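Local coordinates for virulence associated protein VapB (Rhodococcus equi, PDB 4CV7), which is a plasmid-encoded virulence-associated protein of unknown molecular function, whose eight-stranded antiparallel barrel is built from two Greek-key motifs, at residues 31-37 against 62-67. Residues are numbered along the deposited sequence; the frame is centred on the assembly and turned at random. Where two conformers were deposited one is given.
Sequences FDGDAGG and TVSFQY
With CG anti to the backbone N (chi1 -179°), the ring of Phe-31 extends from its strand toward Phe-65, whose own ring, set between its backbone N and carbonyl carbon (chi1 74°), turns a face to receive it. The pair is T-shaped: the leading edge of Phe-31 lies over the face of Phe-65, with centroids 5.1 Å apart and planes at 78°. Its closest atoms are CZ of Phe-31 and CD1 of Phe-65, 3.6 Å apart. On the same Phe-31 ring, CE1 meets the CG2 methyl of Thr-62 at 3.8 Å, while the Thr-62 hydroxyl is engaged by the carbonyl of Leu-58 in the preceding helix 55-61.

The far end of the Phe-65 ring reaches the opposing backbone, its CE1 3.7 Å from CA of Gly-33. Having no side chain, Gly-33 leaves the ring room to lie this close to the main chain. Beside it, the Ala-35 CB touches Phe-65 CZ at 3.6 Å and also meets CE2 at the edge of the Tyr-67 ring, so one methyl touches both aromatic side chains. Tyr-67 then spans to Gly-37, where its OH comes 3.6 Å from CA; this hydroxyl has a weak hydrogen bond to Gln-19.

Strands 29-37 and 64-68 are not sheet neighbours: strand 100-108 runs between them, antiparallel to both. Their inward-pointing residues meet inside the barrel, where Phe-21 and Phe-78 add further rings. Asp-34, whose CB points away, has OD1 hydrogen-bonded to the Tyr-18 hydroxyl and in a salt bridge with Lys-20. Across the two segments the contact rests on apolar and aromatic packing, which implies that this part of the barrel interior is held together without polar bonds between the two strands, while Asp-34 stays on the outward side.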
loop_
_atom_site.group_PDB
_atom_site.type_symbol
_atom_site.label_atom_id
_atom_site.label_comp_id
_atom_site.label_asym_id
_atom_site.label_seq_id
_atom_site.Cartn_x
_atom_site.Cartn_y
_atom_site.Cartn_z
ATOM N N PHE A 31 3.060 -1.309 -7.059
ATOM C CA PHE A 31 2.492 -0.068 -6.473
ATOM C C PHE A 31 3.677 0.780 -6.008
ATOM O O PHE A 31 4.452 0.298 -5.187
ATOM C CB PHE A 31 1.566 -0.392 -5.381
ATOM C CG PHE A 31 0.934 0.827 -4.740
ATOM C CD1 PHE A 31 -0.040 1.519 -5.402
ATOM C CD2 PHE A 31 1.365 1.316 -3.507
ATOM C CE1 PHE A 31 -0.621 2.670 -4.821
ATOM C CE2 PHE A 31 0.729 2.432 -2.932
ATOM C CZ PHE A 31 -0.170 3.122 -3.631
ATOM N N ASP A 32 3.662 2.035 -6.426
ATOM C CA ASP A 32 4.596 3.075 -5.939
ATOM C C ASP A 32 3.775 4.106 -5.205
ATOM O O ASP A 32 3.004 4.843 -5.885
ATOM C CB ASP A 32 5.305 3.721 -7.140
ATOM C CG ASP A 32 6.450 4.709 -6.798
ATOM O OD1 ASP A 32 6.648 5.198 -5.698
ATOM O OD2 ASP A 32 7.237 5.028 -7.702
ATOM N N GLY A 33 3.974 4.215 -3.913
ATOM C CA GLY A 33 3.200 5.229 -3.160
ATOM C C GLY A 33 4.023 6.121 -2.278
ATOM O O GLY A 33 5.059 5.746 -1.769
ATOM N N ASP A 34 3.572 7.373 -2.213
ATOM C CA ASP A 34 4.264 8.414 -1.499
ATOM C C ASP A 34 3.292 8.968 -0.456
ATOM O O ASP A 34 2.316 9.565 -0.867
ATOM C CB ASP A 34 4.662 9.512 -2.478
ATOM C CG ASP A 34 5.660 9.012 -3.485
ATOM O OD1 ASP A 34 6.830 8.888 -3.160
ATOM O OD2 ASP A 34 5.295 8.938 -4.635
ATOM N N ALA A 35 3.618 8.781 0.802
ATOM C CA ALA A 35 2.685 9.120 1.881
ATOM C C ALA A 35 3.310 10.151 2.770
ATOM O O ALA A 35 4.515 10.280 2.932
ATOM C CB ALA A 35 2.282 7.940 2.679
ATOM N N GLY A 36 2.430 10.906 3.491
ATOM C CA GLY A 36 2.753 11.540 4.725
ATOM C C GLY A 36 2.141 10.821 5.879
ATOM O O GLY A 36 1.041 10.245 5.743
ATOM N N GLY A 37 2.731 10.954 7.023
ATOM C CA GLY A 37 2.207 10.284 8.221
ATOM C C GLY A 37 3.071 10.514 9.389
ATOM O O GLY A 37 4.256 10.683 9.251
ATOM N N THR A 62 -6.524 3.233 -9.024
ATOM C CA THR A 62 -5.891 3.690 -7.794
ATOM C C THR A 62 -5.133 4.986 -8.079
ATOM O O THR A 62 -4.281 5.073 -8.949
ATOM C CB THR A 62 -4.888 2.729 -7.179
ATOM O OG1 THR A 62 -5.549 1.531 -6.795
ATOM C CG2 THR A 62 -4.178 3.335 -5.938
ATOM N N VAL A 63 -5.416 6.030 -7.276
ATOM C CA VAL A 63 -4.648 7.268 -7.198
ATOM C C VAL A 63 -4.121 7.608 -5.851
ATOM O O VAL A 63 -3.238 8.478 -5.706
ATOM C CB VAL A 63 -5.408 8.490 -7.830
ATOM C CG1 VAL A 63 -5.827 8.223 -9.274
ATOM C CG2 VAL A 63 -6.598 8.929 -6.944
ATOM N N SER A 64 -4.711 7.030 -4.832
ATOM C CA SER A 64 -4.319 7.368 -3.420
ATOM C C SER A 64 -4.424 6.155 -2.588
ATOM O O SER A 64 -4.970 5.124 -2.948
ATOM C CB SER A 64 -5.134 8.472 -2.870
ATOM O OG SER A 64 -6.433 8.024 -2.554
ATOM N N PHE A 65 -3.801 6.247 -1.410
ATOM C CA PHE A 65 -3.799 5.138 -0.438
ATOM C C PHE A 65 -3.734 5.719 0.963
ATOM O O PHE A 65 -3.236 6.807 1.165
ATOM C CB PHE A 65 -2.721 4.087 -0.723
ATOM C CG PHE A 65 -1.325 4.510 -0.396
ATOM C CD1 PHE A 65 -0.703 5.599 -1.012
ATOM C CD2 PHE A 65 -0.613 3.926 0.672
ATOM C CE1 PHE A 65 0.595 5.996 -0.655
ATOM C CE2 PHE A 65 0.662 4.338 1.013
ATOM C CZ PHE A 65 1.241 5.371 0.346
ATOM N N GLN A 66 -4.207 4.890 1.918
ATOM C CA GLN A 66 -4.076 5.205 3.308
ATOM C C GLN A 66 -3.655 3.993 4.051
ATOM O O GLN A 66 -4.045 2.894 3.693
ATOM C CB GLN A 66 -5.398 5.715 3.929
ATOM C CG GLN A 66 -5.875 7.011 3.302
ATOM C CD GLN A 66 -7.302 7.421 3.741
ATOM O OE1 GLN A 66 -7.773 6.852 4.662
ATOM N NE2 GLN A 66 -8.065 7.975 2.825
ATOM N N TYR A 67 -2.833 4.169 5.047
ATOM C CA TYR A 67 -2.377 3.031 5.881
ATOM C C TYR A 67 -2.695 3.238 7.345
ATOM O O TYR A 67 -2.806 4.390 7.798
ATOM C CB TYR A 67 -0.862 2.777 5.616
ATOM C CG TYR A 67 0.049 3.851 6.145
ATOM C CD1 TYR A 67 0.332 3.917 7.573
ATOM C CD2 TYR A 67 0.541 4.869 5.359
ATOM C CE1 TYR A 67 1.158 4.881 8.067
ATOM C CE2 TYR A 67 1.425 5.775 5.844
ATOM C CZ TYR A 67 1.695 5.798 7.142
ATOM O OH TYR A 67 2.515 6.740 7.733
#